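Long-range contact in GH3 beta-N-acetylglucosaminidase (Paenibacillaceae, PDB 6K5J), which hydrolyses terminal beta-linked N-acetylglucosamine residues, as a glycoside hydrolase of family 3: residues G176-V181 with G223-M228. Numbering follows the deposited sequence.
Sequences GVAATV and GVDAVM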
loop_
_atom_site.group_PDB
_atom_site.type_symbol
_atom_site.label_atom_id
_atom_site.label_comp_id
_atom_site.label_asym_id
_atom_site.label_seq_id
_atom_site.Cartn_x
_atom_site.Cartn_y
_atom_site.Cartn_z
ATOM N N GLY A 176 -3.020 -16.782 8.112
ATOM C CA GLY A 176 -2.068 -16.701 9.195
ATOM C C GLY A 176 -1.248 -15.426 9.237
ATOM O O GLY A 176 -0.187 -15.411 9.861
ATOM N N VAL A 177 -1.706 -14.353 8.597
ATOM C CA VAL A 177 -0.996 -13.075 8.604
ATOM C C VAL A 177 -1.883 -12.049 9.294
ATOM O O VAL A 177 -3.033 -11.839 8.885
ATOM C CB VAL A 177 -0.628 -12.619 7.182
ATOM C CG1 VAL A 177 -0.038 -11.212 7.206
ATOM C CG2 VAL A 177 0.340 -13.609 6.547
ATOM N N ALA A 178 -1.360 -11.422 10.349
ATOM C CA ALA A 178 -2.102 -10.365 11.024
ATOM C C ALA A 178 -2.354 -9.208 10.069
ATOM O O ALA A 178 -1.420 -8.681 9.463
ATOM C CB ALA A 178 -1.322 -9.875 12.244
ATOM N N ALA A 179 -3.616 -8.824 9.922
ATOM C CA ALA A 179 -3.963 -7.657 9.124
ATOM C C ALA A 179 -3.867 -6.394 9.967
ATOM O O ALA A 179 -4.145 -6.401 11.170
ATOM C CB ALA A 179 -5.376 -7.786 8.551
ATOM N N THR A 180 -3.489 -5.294 9.313
ATOM C CA THR A 180 -3.358 -3.987 9.958
ATOM C C THR A 180 -4.128 -2.984 9.110
ATOM O O THR A 180 -3.597 -2.481 8.112
ATOM C CB THR A 180 -1.896 -3.552 10.093
ATOM O OG1 THR A 180 -1.118 -4.597 10.673
ATOM C CG2 THR A 180 -1.782 -2.282 10.982
ATOM N N VAL A 181 -5.368 -2.673 9.495
ATOM C CA VAL A 181 -6.122 -1.688 8.726
ATOM C C VAL A 181 -5.550 -0.299 8.984
ATOM O O VAL A 181 -5.153 0.028 10.110
ATOM C CB VAL A 181 -7.626 -1.776 9.046
ATOM C CG1 VAL A 181 -8.167 -3.099 8.516
ATOM C CG2 VAL A 181 -7.894 -1.643 10.552
ATOM N N GLY A 223 -13.406 -8.404 13.679
ATOM C CA GLY A 223 -12.180 -8.944 14.226
ATOM C C GLY A 223 -10.978 -8.617 13.368
ATOM O O GLY A 223 -10.778 -9.245 12.323
ATOM N N VAL A 224 -10.181 -7.626 13.772
ATOM C CA VAL A 224 -8.975 -7.254 13.034
ATOM C C VAL A 224 -7.796 -7.215 14.004
ATOM O O VAL A 224 -7.903 -6.688 15.117
ATOM C CB VAL A 224 -9.140 -5.908 12.292
ATOM C CG1 VAL A 224 -9.413 -4.762 13.268
ATOM C CG2 VAL A 224 -7.904 -5.619 11.409
ATOM N N ASP A 225 -6.667 -7.782 13.576
ATOM C CA ASP A 225 -5.536 -7.974 14.480
ATOM C C ASP A 225 -4.882 -6.662 14.883
ATOM O O ASP A 225 -4.379 -6.550 16.005
ATOM C CB ASP A 225 -4.489 -8.885 13.838
ATOM C CG ASP A 225 -4.878 -10.350 13.887
ATOM O OD1 ASP A 225 -5.859 -10.696 14.588
ATOM O OD2 ASP A 225 -4.205 -11.150 13.220
ATOM N N ALA A 226 -4.858 -5.670 13.991
ATOM C CA ALA A 226 -4.148 -4.433 14.287
ATOM C C ALA A 226 -4.765 -3.287 13.503
ATOM O O ALA A 226 -5.432 -3.490 12.485
ATOM C CB ALA A 226 -2.641 -4.567 13.989
ATOM N N VAL A 227 -4.576 -2.076 14.036
ATOM C CA VAL A 227 -4.981 -0.818 13.418
ATOM C C VAL A 227 -3.762 0.107 13.430
ATOM O O VAL A 227 -3.118 0.271 14.474
ATOM C CB VAL A 227 -6.170 -0.177 14.174
ATOM C CG1 VAL A 227 -6.533 1.206 13.604
ATOM C CG2 VAL A 227 -7.398 -1.104 14.158
ATOM N N MET A 228 -3.434 0.694 12.275
ATOM C CA MET A 228 -2.369 1.688 12.182
ATOM C C MET A 228 -2.965 3.089 12.095
ATOM O O MET A 228 -3.952 3.313 11.387
ATOM C CB MET A 228 -1.468 1.432 10.964
ATOM C CG MET A 228 -0.454 2.557 10.683
ATOM S SD MET A 228 0.563 2.239 9.213
ATOM C CE MET A 228 1.653 0.950 9.815
#
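Val-181 and Val-224 meet end-on, methyl to methyl, CG1 of the first 3.8 Å from CG2 of the second. CG1 of Val-181 stands anti to its own carbonyl carbon (chi1 -68°), which brings its other methyl, CG2, to 3.7 Å from CG2 of Val-227, the two side chains meeting at a slant. Val-169 of helix 158-174 touches both Val-181 and Val-224, a layer where branched apolar side chains fill the space between strand and helix. On the other face, which carries Thr-180 and Ala-226, the threonine pairs a hydroxyl, satisfied in this buried site by Asn-133 O, with a methyl, CG2, that packs on CB of Met-228; the single methyl of Ala-226 fits close against OG1, at 3.6 Å from CB. Strands 178-184 and 226-229 are parallel neighbours in the TIM-barrel domain of family 3, and helices 205-210 and 213-222 lie in the connection between them. The backbone of Val-181 is tied to the neighbouring strand at both ends: its N donates to Ala-226 O, and its O accepts a nearly straight 2.8 Å bond from Met-228 N (169° at the hydrogen). Earlier, Ala-226 N makes a weak bond to Ala-179 O. Met-228 also touches a bound N-acetylglucosamine. At the N-terminal end of the strand pair, OD2 of Asp-225 comes within 3.1 Å of Ala-178 CA, where a small residue suits the close approach; the carboxylate of Asp-225 is held by salt bridges, OD1 to Arg-339 and OD2 to Arg-340. An alanine in place of Asp-225 would probably leave both arginines without this buried acidic mate and open a gap beside Ala-178.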